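Local coordinates for protein alpha-Amylase (Thermotoga maritima, PDB 2B5D) that belongs to glycoside hydrolase family 57 and is named as an alpha-amylase, a carbohydrate-active enzyme, at residues A[68-82]-A[110-123]. Sequence-based numbering, arbitrary orientation.
Sequences RDLQEKYERHMEKLI and FEKILNVFRSYDGN
The ring of F117 lies between Y74 of the facing helix and G122 of the turn after its own helix: Y74 CD1 sits over the centre of one face, 3.7 Å from F117 CE2, and G122 CA covers the opposite face nearer the rim. F117 CG lies opposite its backbone N (chi1 -173°), which carries the ring toward Y74. The two ring planes meet obliquely, and E75 OE2 comes in plane to the ring edge, 3.2 Å from F117 CE1. Helices 68-91 and 97-119 form an antiparallel helical hairpin; the axes of 68-82 and 110-119 approach to 10.0 Å. Farther along, L114 enters as a knob among E75, M78, E79 and I82, its CG pressed tightly against M78 CB. L81 lays CD2 over the face of F110, a CH-pi contact 3.7 Å from the ring centroid. The extended R118 spreads its guanidinium over L114 CD2, and NH1 meets E79 OE1 at 2.7 Å in a salt bridge. R118 NH2 to E75 OE1 is short at 2.6 Å but bent (128°), a weak hydrogen bond within a salt bridge, and the E75 carboxylate stands 86° from the guanidinium plane. A Schellman motif with D121 at C-prime ends the helix, while Y74 OH is hydrogen-bonded to T35 OG1 of helix 27-47. The chemistry is split: apolar packing inside, and an ionic network along the more exposed side, where R118 probably offsets both glutamates.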
ATOM      1  N   ARG A  68      12.963  26.519 -20.534  1.00 75.59           N
ATOM      2  CA  ARG A  68      14.408  26.719 -20.292  1.00 78.77           C
ATOM      3  C   ARG A  68      14.921  26.432 -18.868  1.00 78.75           C
ATOM      4  O   ARG A  68      16.111  26.545 -18.607  1.00 79.46           O
ATOM      5  CB  ARG A  68      14.962  28.030 -20.884  1.00 78.44           C
ATOM      6  CG  ARG A  68      14.375  29.334 -20.383  1.00 80.81           C
ATOM      7  CD  ARG A  68      15.382  30.497 -20.609  1.00 82.39           C
ATOM      8  NE  ARG A  68      16.394  30.183 -21.640  1.00 90.76           N
ATOM      9  CZ  ARG A  68      16.229  30.323 -22.962  1.00 92.25           C
ATOM     10  NH1 ARG A  68      15.074  30.783 -23.457  1.00 92.75           N
ATOM     11  NH2 ARG A  68      17.221  29.994 -23.793  1.00 91.97           N
ATOM     12  N   ASP A  69      14.028  26.006 -17.982  1.00 79.55           N
ATOM     13  CA  ASP A  69      14.433  25.410 -16.709  1.00 80.18           C
ATOM     14  C   ASP A  69      14.748  23.912 -16.840  1.00 79.96           C
ATOM     15  O   ASP A  69      15.662  23.410 -16.170  1.00 79.90           O
ATOM     16  CB  ASP A  69      13.384  25.681 -15.635  1.00 80.64           C
ATOM     17  CG  ASP A  69      12.960  27.149 -15.611  1.00 83.51           C
ATOM     18  OD1 ASP A  69      13.348  27.871 -14.657  1.00 85.53           O
ATOM     19  OD2 ASP A  69      12.271  27.592 -16.574  1.00 86.16           O
ATOM     20  N   LEU A  70      14.010  23.211 -17.708  1.00 79.55           N
ATOM     21  CA  LEU A  70      14.315  21.815 -18.043  1.00 79.15           C
ATOM     22  C   LEU A  70      15.626  21.700 -18.820  1.00 78.99           C
ATOM     23  O   LEU A  70      16.411  20.779 -18.598  1.00 79.25           O
ATOM     24  CB  LEU A  70      13.158  21.153 -18.806  1.00 79.14           C
ATOM     25  CG  LEU A  70      12.096  20.260 -18.120  1.00 79.48           C
ATOM     26  CD1 LEU A  70      12.183  20.143 -16.580  1.00 79.02           C
ATOM     27  CD2 LEU A  70      10.660  20.647 -18.548  1.00 78.22           C
ATOM     28  N   GLN A  71      15.884  22.649 -19.708  1.00 78.60           N
ATOM     29  CA  GLN A  71      17.131  22.653 -20.460  1.00 78.77           C
ATOM     30  C   GLN A  71      18.353  22.800 -19.534  1.00 78.70           C
ATOM     31  O   GLN A  71      19.377  22.126 -19.728  1.00 78.64           O
ATOM     32  CB  GLN A  71      17.112  23.767 -21.509  1.00 78.75           C
ATOM     33  CG  GLN A  71      15.844  23.817 -22.352  1.00 79.57           C
ATOM     34  CD  GLN A  71      15.791  25.015 -23.292  1.00 79.66           C
ATOM     35  OE1 GLN A  71      14.955  25.066 -24.200  1.00 80.51           O
ATOM     36  NE2 GLN A  71      16.686  25.980 -23.084  1.00 79.18           N
ATOM     37  N   GLU A  72      18.228  23.685 -18.537  1.00 78.42           N
ATOM     38  CA  GLU A  72      19.246  23.880 -17.491  1.00 77.80           C
ATOM     39  C   GLU A  72      19.462  22.613 -16.653  1.00 76.75           C
ATOM     40  O   GLU A  72      20.602  22.174 -16.482  1.00 77.09           O
ATOM     41  CB  GLU A  72      18.892  25.088 -16.611  1.00 78.06           C
ATOM     42  CG  GLU A  72      19.259  26.420 -17.274  1.00 78.24           C
ATOM     43  CD  GLU A  72      18.688  27.669 -16.585  1.00 78.35           C
ATOM     44  OE1 GLU A  72      18.844  28.759 -17.186  1.00 79.86           O
ATOM     45  OE2 GLU A  72      18.099  27.579 -15.474  1.00 76.75           O
ATOM     46  N   LYS A  73      18.372  22.023 -16.167  1.00 75.28           N
ATOM     47  CA  LYS A  73      18.421  20.720 -15.488  1.00 74.42           C
ATOM     48  C   LYS A  73      19.008  19.588 -16.349  1.00 73.59           C
ATOM     49  O   LYS A  73      19.725  18.729 -15.833  1.00 74.18           O
ATOM     50  CB  LYS A  73      17.044  20.333 -14.938  1.00 74.45           C
ATOM     51  CG  LYS A  73      16.663  21.092 -13.686  1.00 75.76           C
ATOM     52  CD  LYS A  73      15.148  21.378 -13.591  1.00 78.01           C
ATOM     53  CE  LYS A  73      14.822  22.589 -12.658  1.00 77.39           C
ATOM     54  NZ  LYS A  73      15.783  23.752 -12.756  1.00 76.80           N
ATOM     55  N   TYR A  74      18.731  19.591 -17.652  1.00 72.11           N
ATOM     56  CA  TYR A  74      19.280  18.554 -18.529  1.00 70.78           C
ATOM     57  C   TYR A  74      20.787  18.694 -18.684  1.00 71.41           C
ATOM     58  O   TYR A  74      21.503  17.698 -18.704  1.00 70.89           O
ATOM     59  CB  TYR A  74      18.602  18.543 -19.919  1.00 68.69           C
ATOM     60  CG  TYR A  74      19.211  17.520 -20.860  1.00 65.21           C
ATOM     61  CD1 TYR A  74      20.149  17.901 -21.817  1.00 63.45           C
ATOM     62  CD2 TYR A  74      18.877  16.170 -20.761  1.00 60.62           C
ATOM     63  CE1 TYR A  74      20.724  16.964 -22.672  1.00 62.70           C
ATOM     64  CE2 TYR A  74      19.442  15.234 -21.596  1.00 60.81           C
ATOM     65  CZ  TYR A  74      20.359  15.634 -22.550  1.00 62.73           C
ATOM     66  OH  TYR A  74      20.916  14.703 -23.372  1.00 62.15           O
ATOM     67  N   GLU A  75      21.242  19.939 -18.816  1.00 72.93           N
ATOM     68  CA  GLU A  75      22.651  20.277 -18.990  1.00 74.69           C
ATOM     69  C   GLU A  75      23.465  19.795 -17.775  1.00 75.12           C
ATOM     70  O   GLU A  75      24.538  19.193 -17.916  1.00 75.19           O
ATOM     71  CB  GLU A  75      22.766  21.785 -19.138  1.00 74.98           C
ATOM     72  CG  GLU A  75      23.578  22.217 -20.336  1.00 79.03           C
ATOM     73  CD  GLU A  75      23.246  23.641 -20.812  1.00 84.39           C
ATOM     74  OE1 GLU A  75      24.051  24.554 -20.512  1.00 86.28           O
ATOM     75  OE2 GLU A  75      22.198  23.852 -21.488  1.00 85.77           O
ATOM     76  N   ARG A  76      22.907  20.037 -16.589  1.00 75.50           N
ATOM     77  CA  ARG A  76      23.473  19.608 -15.318  1.00 75.89           C
ATOM     78  C   ARG A  76      23.397  18.078 -15.145  1.00 76.17           C
ATOM     79  O   ARG A  76      24.323  17.453 -14.599  1.00 76.96           O
ATOM     80  CB  ARG A  76      22.803  20.401 -14.179  1.00 76.01           C
ATOM     81  CG  ARG A  76      22.415  19.641 -12.907  1.00 76.59           C
ATOM     82  CD  ARG A  76      22.030  20.617 -11.778  1.00 75.70           C
ATOM     83  NE  ARG A  76      21.430  21.853 -12.288  1.00 74.24           N
ATOM     84  CZ  ARG A  76      20.157  22.221 -12.097  1.00 74.22           C
ATOM     85  NH1 ARG A  76      19.332  21.443 -11.379  1.00 75.47           N
ATOM     86  NH2 ARG A  76      19.709  23.372 -12.613  1.00 69.18           N
ATOM     87  N   HIS A  77      22.324  17.466 -15.647  1.00 75.55           N
ATOM     88  CA  HIS A  77      22.234  16.005 -15.684  1.00 74.92           C
ATOM     89  C   HIS A  77      23.286  15.407 -16.628  1.00 74.54           C
ATOM     90  O   HIS A  77      23.913  14.392 -16.336  1.00 74.01           O
ATOM     91  CB  HIS A  77      20.831  15.579 -16.095  1.00 74.98           C
ATOM     92  CG  HIS A  77      20.747  14.171 -16.595  1.00 75.49           C
ATOM     93  ND1 HIS A  77      20.412  13.113 -15.779  1.00 76.58           N
ATOM     94  CD2 HIS A  77      20.940  13.649 -17.831  1.00 76.22           C
ATOM     95  CE1 HIS A  77      20.408  11.996 -16.489  1.00 77.22           C
ATOM     96  NE2 HIS A  77      20.726  12.293 -17.737  1.00 76.71           N
ATOM     97  N   MET A  78      23.492  16.048 -17.763  1.00 74.44           N
ATOM     98  CA  MET A  78      24.457  15.531 -18.723  1.00 74.75           C
ATOM     99  C   MET A  78      25.908  15.587 -18.226  1.00 75.05           C
ATOM    100  O   MET A  78      26.715  14.694 -18.534  1.00 74.72           O
ATOM    101  CB  MET A  78      24.273  16.199 -20.089  1.00 74.29           C
ATOM    102  CG  MET A  78      23.101  15.610 -20.870  1.00 73.56           C
ATOM    103  SD  MET A  78      23.101  13.771 -20.957  1.00 72.14           S
ATOM    104  CE  MET A  78      24.391  13.480 -22.178  1.00 69.89           C
ATOM    105  N   GLU A  79      26.215  16.624 -17.446  1.00 75.68           N
ATOM    106  CA  GLU A  79      27.544  16.784 -16.827  1.00 76.48           C
ATOM    107  C   GLU A  79      27.792  15.778 -15.702  1.00 76.03           C
ATOM    108  O   GLU A  79      28.841  15.133 -15.659  1.00 75.74           O
ATOM    109  CB  GLU A  79      27.746  18.215 -16.342  1.00 76.69           C
ATOM    110  CG  GLU A  79      28.297  19.130 -17.422  1.00 78.61           C
ATOM    111  CD  GLU A  79      27.845  20.571 -17.232  1.00 82.95           C
ATOM    112  OE1 GLU A  79      28.082  21.398 -18.153  1.00 83.50           O
ATOM    113  OE2 GLU A  79      27.244  20.876 -16.162  1.00 84.27           O
ATOM    114  N   LYS A  80      26.810  15.634 -14.814  1.00 76.02           N
ATOM    115  CA  LYS A  80      26.815  14.562 -13.823  1.00 76.05           C
ATOM    116  C   LYS A  80      27.136  13.225 -14.507  1.00 75.75           C
ATOM    117  O   LYS A  80      27.956  12.441 -14.021  1.00 75.83           O
ATOM    118  CB  LYS A  80      25.452  14.510 -13.132  1.00 76.49           C
ATOM    119  CG  LYS A  80      25.470  14.083 -11.682  1.00 78.32           C
ATOM    120  CD  LYS A  80      24.458  14.924 -10.888  1.00 82.22           C
ATOM    121  CE  LYS A  80      24.287  14.464  -9.430  1.00 84.35           C
ATOM    122  NZ  LYS A  80      23.281  13.357  -9.264  1.00 84.61           N
ATOM    123  N   LEU A  81      26.516  12.997 -15.662  1.00 75.29           N
ATOM    124  CA  LEU A  81      26.684  11.762 -16.402  1.00 74.84           C
ATOM    125  C   LEU A  81      28.052  11.626 -17.080  1.00 74.88           C
ATOM    126  O   LEU A  81      28.623  10.538 -17.059  1.00 74.28           O
ATOM    127  CB  LEU A  81      25.521  11.565 -17.397  1.00 74.66           C
ATOM    128  CG  LEU A  81      25.441  10.289 -18.244  1.00 74.53           C
ATOM    129  CD1 LEU A  81      25.366   8.994 -17.393  1.00 72.38           C
ATOM    130  CD2 LEU A  81      24.289  10.361 -19.257  1.00 74.44           C
ATOM    131  N   ILE A  82      28.569  12.701 -17.685  1.00 75.56           N
ATOM    132  CA  ILE A  82      29.952  12.703 -18.239  1.00 76.49           C
ATOM    133  C   ILE A  82      31.045  12.558 -17.148  1.00 77.29           C
ATOM    134  O   ILE A  82      32.119  11.975 -17.389  1.00 76.84           O
ATOM    135  CB  ILE A  82      30.268  13.974 -19.056  1.00 76.68           C
ATOM    136  CG1 ILE A  82      29.405  14.037 -20.322  1.00 76.76           C
ATOM    137  CG2 ILE A  82      31.783  14.038 -19.399  1.00 76.16           C
ATOM    138  CD1 ILE A  82      29.327  15.435 -20.978  1.00 76.38           C
ATOM    139  N   PHE A 110      28.360  10.721 -24.818  1.00 74.90           N
ATOM    140  CA  PHE A 110      27.692  11.704 -23.961  1.00 74.82           C
ATOM    141  C   PHE A 110      28.220  13.103 -24.176  1.00 75.21           C
ATOM    142  O   PHE A 110      27.448  14.063 -24.073  1.00 75.17           O
ATOM    143  CB  PHE A 110      27.790  11.357 -22.481  1.00 74.21           C
ATOM    144  CG  PHE A 110      27.140  10.070 -22.115  1.00 75.01           C
ATOM    145  CD1 PHE A 110      26.126   9.524 -22.905  1.00 74.32           C
ATOM    146  CD2 PHE A 110      27.521   9.396 -20.962  1.00 75.48           C
ATOM    147  CE1 PHE A 110      25.539   8.337 -22.567  1.00 72.95           C
ATOM    148  CE2 PHE A 110      26.922   8.196 -20.614  1.00 74.26           C
ATOM    149  CZ  PHE A 110      25.933   7.668 -21.425  1.00 73.69           C
ATOM    150  N   GLU A 111      29.517  13.226 -24.458  1.00 75.61           N
ATOM    151  CA  GLU A 111      30.094  14.543 -24.725  1.00 77.02           C
ATOM    152  C   GLU A 111      29.478  15.103 -25.996  1.00 76.43           C
ATOM    153  O   GLU A 111      28.971  16.229 -26.000  1.00 76.47           O
ATOM    154  CB  GLU A 111      31.624  14.491 -24.838  1.00 76.99           C
ATOM    155  CG  GLU A 111      32.370  14.685 -23.516  1.00 78.68           C
ATOM    156  CD  GLU A 111      33.896  14.581 -23.657  1.00 79.90           C
ATOM    157  OE1 GLU A 111      34.426  14.797 -24.786  1.00 83.59           O
ATOM    158  OE2 GLU A 111      34.564  14.278 -22.628  1.00 83.68           O
ATOM    159  N   LYS A 112      29.512  14.294 -27.060  1.00 76.23           N
ATOM    160  CA  LYS A 112      28.858  14.597 -28.337  1.00 76.06           C
ATOM    161  C   LYS A 112      27.410  15.074 -28.197  1.00 75.43           C
ATOM    162  O   LYS A 112      27.023  16.084 -28.789  1.00 75.34           O
ATOM    163  CB  LYS A 112      28.917  13.379 -29.260  1.00 76.49           C
ATOM    164  CG  LYS A 112      29.891  13.508 -30.423  1.00 78.36           C
ATOM    165  CD  LYS A 112      29.231  14.188 -31.644  1.00 81.39           C
ATOM    166  CE  LYS A 112      29.149  15.741 -31.503  1.00 82.25           C
ATOM    167  NZ  LYS A 112      28.397  16.412 -32.628  1.00 80.26           N
ATOM    168  N   ILE A 113      26.628  14.339 -27.406  1.00 74.64           N
ATOM    169  CA  ILE A 113      25.220  14.646 -27.180  1.00 73.63           C
ATOM    170  C   ILE A 113      25.009  16.019 -26.541  1.00 73.70           C
ATOM    171  O   ILE A 113      24.250  16.831 -27.068  1.00 73.30           O
ATOM    172  CB  ILE A 113      24.518  13.495 -26.404  1.00 73.27           C
ATOM    173  CG1 ILE A 113      24.184  12.372 -27.387  1.00 72.22           C
ATOM    174  CG2 ILE A 113      23.248  13.968 -25.664  1.00 72.56           C
ATOM    175  CD1 ILE A 113      24.094  11.044 -26.745  1.00 71.27           C
ATOM    176  N   LEU A 114      25.700  16.278 -25.431  1.00 74.02           N
ATOM    177  CA  LEU A 114      25.574  17.550 -24.696  1.00 74.13           C
ATOM    178  C   LEU A 114      26.032  18.719 -25.555  1.00 74.50           C
ATOM    179  O   LEU A 114      25.518  19.835 -25.422  1.00 74.20           O
ATOM    180  CB  LEU A 114      26.401  17.520 -23.410  1.00 73.94           C
ATOM    181  CG  LEU A 114      25.911  18.211 -22.136  1.00 72.71           C
ATOM    182  CD1 LEU A 114      27.097  18.429 -21.197  1.00 72.95           C
ATOM    183  CD2 LEU A 114      25.153  19.519 -22.357  1.00 71.06           C
ATOM    184  N   ASN A 115      26.991  18.431 -26.436  1.00 75.17           N
ATOM    185  CA  ASN A 115      27.512  19.367 -27.420  1.00 75.73           C
ATOM    186  C   ASN A 115      26.526  19.731 -28.515  1.00 75.29           C
ATOM    187  O   ASN A 115      26.493  20.885 -28.952  1.00 75.32           O
ATOM    188  CB  ASN A 115      28.730  18.770 -28.090  1.00 76.97           C
ATOM    189  CG  ASN A 115      29.838  19.761 -28.224  1.00 80.06           C
ATOM    190  OD1 ASN A 115      30.642  19.924 -27.296  1.00 83.49           O
ATOM    191  ND2 ASN A 115      29.895  20.448 -29.370  1.00 81.75           N
ATOM    192  N   VAL A 116      25.754  18.747 -28.983  1.00 74.32           N
ATOM    193  CA  VAL A 116      24.653  19.018 -29.912  1.00 73.44           C
ATOM    194  C   VAL A 116      23.609  19.880 -29.219  1.00 73.28           C
ATOM    195  O   VAL A 116      23.110  20.837 -29.788  1.00 73.40           O
ATOM    196  CB  VAL A 116      24.009  17.718 -30.462  1.00 73.39           C
ATOM    197  CG1 VAL A 116      22.675  18.003 -31.159  1.00 72.46           C
ATOM    198  CG2 VAL A 116      24.975  16.995 -31.411  1.00 72.68           C
ATOM    199  N   PHE A 117      23.295  19.537 -27.976  1.00 73.47           N
ATOM    200  CA  PHE A 117      22.338  20.280 -27.178  1.00 73.75           C
ATOM    201  C   PHE A 117      22.747  21.745 -27.055  1.00 74.82           C
ATOM    202  O   PHE A 117      21.894  22.638 -27.076  1.00 74.73           O
ATOM    203  CB  PHE A 117      22.233  19.643 -25.805  1.00 73.28           C
ATOM    204  CG  PHE A 117      21.162  20.225 -24.940  1.00 72.40           C
ATOM    205  CD1 PHE A 117      21.474  21.154 -23.960  1.00 71.78           C
ATOM    206  CD2 PHE A 117      19.845  19.811 -25.073  1.00 71.53           C
ATOM    207  CE1 PHE A 117      20.486  21.679 -23.134  1.00 71.72           C
ATOM    208  CE2 PHE A 117      18.853  20.335 -24.253  1.00 71.47           C
ATOM    209  CZ  PHE A 117      19.176  21.272 -23.285  1.00 71.63           C
ATOM    210  N   ARG A 118      24.058  21.970 -26.936  1.00 75.79           N
ATOM    211  CA  ARG A 118      24.632  23.309 -26.852  1.00 76.94           C
ATOM    212  C   ARG A 118      24.613  24.019 -28.203  1.00 76.85           C
ATOM    213  O   ARG A 118      24.251  25.186 -28.249  1.00 77.62           O
ATOM    214  CB  ARG A 118      26.046  23.273 -26.258  1.00 76.98           C
ATOM    215  CG  ARG A 118      26.076  22.889 -24.774  1.00 77.71           C
ATOM    216  CD  ARG A 118      27.441  23.155 -24.151  1.00 78.56           C
ATOM    217  NE  ARG A 118      27.658  22.415 -22.905  1.00 81.96           N
ATOM    218  CZ  ARG A 118      27.063  22.693 -21.745  1.00 82.66           C
ATOM    219  NH1 ARG A 118      27.332  21.970 -20.664  1.00 82.44           N
ATOM    220  NH2 ARG A 118      26.198  23.690 -21.665  1.00 83.20           N
ATOM    221  N   SER A 119      24.964  23.322 -29.290  1.00 76.55           N
ATOM    222  CA  SER A 119      24.775  23.838 -30.660  1.00 76.48           C
ATOM    223  C   SER A 119      23.447  24.569 -30.892  1.00 76.31           C
ATOM    224  O   SER A 119      23.367  25.445 -31.760  1.00 77.14           O
ATOM    225  CB  SER A 119      24.824  22.708 -31.685  1.00 76.68           C
ATOM    226  OG  SER A 119      25.891  21.830 -31.432  1.00 78.36           O
ATOM    227  N   TYR A 120      22.413  24.183 -30.144  1.00 75.10           N
ATOM    228  CA  TYR A 120      21.066  24.680 -30.343  1.00 74.29           C
ATOM    229  C   TYR A 120      20.601  25.539 -29.180  1.00 74.54           C
ATOM    230  O   TYR A 120      19.384  25.709 -28.976  1.00 74.37           O
ATOM    231  CB  TYR A 120      20.105  23.508 -30.519  1.00 73.42           C
ATOM    232  CG  TYR A 120      20.239  22.799 -31.841  1.00 73.02           C
ATOM    233  CD1 TYR A 120      20.743  21.503 -31.912  1.00 72.70           C
ATOM    234  CD2 TYR A 120      19.862  23.423 -33.029  1.00 72.00           C
ATOM    235  CE1 TYR A 120      20.859  20.847 -33.130  1.00 71.72           C
ATOM    236  CE2 TYR A 120      19.983  22.779 -34.244  1.00 70.61           C
ATOM    237  CZ  TYR A 120      20.479  21.493 -34.294  1.00 71.41           C
ATOM    238  OH  TYR A 120      20.590  20.851 -35.509  1.00 70.80           O
ATOM    239  N   ASP A 121      21.574  26.062 -28.423  1.00 74.40           N
ATOM    240  CA  ASP A 121      21.329  26.813 -27.187  1.00 74.54           C
ATOM    241  C   ASP A 121      20.336  26.067 -26.309  1.00 73.63           C
ATOM    242  O   ASP A 121      19.514  26.680 -25.598  1.00 73.26           O
ATOM    243  CB  ASP A 121      20.840  28.252 -27.466  1.00 75.70           C
ATOM    244  CG  ASP A 121      21.042  29.192 -26.261  1.00 78.76           C
ATOM    245  OD1 ASP A 121      20.130  30.013 -25.954  1.00 81.99           O
ATOM    246  OD2 ASP A 121      22.115  29.099 -25.607  1.00 81.23           O
ATOM    247  N   GLY A 122      20.410  24.734 -26.380  1.00 72.41           N
ATOM    248  CA  GLY A 122      19.554  23.867 -25.592  1.00 71.11           C
ATOM    249  C   GLY A 122      18.084  23.790 -25.968  1.00 70.41           C
ATOM    250  O   GLY A 122      17.281  23.262 -25.191  1.00 70.53           O
ATOM    251  N   ASN A 123      17.708  24.336 -27.124  1.00 70.01           N
ATOM    252  CA  ASN A 123      16.383  24.041 -27.673  1.00 69.57           C
ATOM    253  C   ASN A 123      16.503  23.238 -28.952  1.00 68.96           C
ATOM    254  O   ASN A 123      16.839  23.762 -30.015  1.00 68.58           O
ATOM    255  CB  ASN A 123      15.448  25.253 -27.848  1.00 69.90           C
ATOM    256  CG  ASN A 123      13.950  24.822 -27.999  1.00 69.82           C
ATOM    257  OD1 ASN A 123      13.045  25.655 -27.998  1.00 68.79           O
ATOM    258  ND2 ASN A 123      13.707  23.511 -28.102  1.00 67.27           N
TER
HETATM  259  O   HOH W   1      21.214  26.136 -22.864  1.00 70.43           O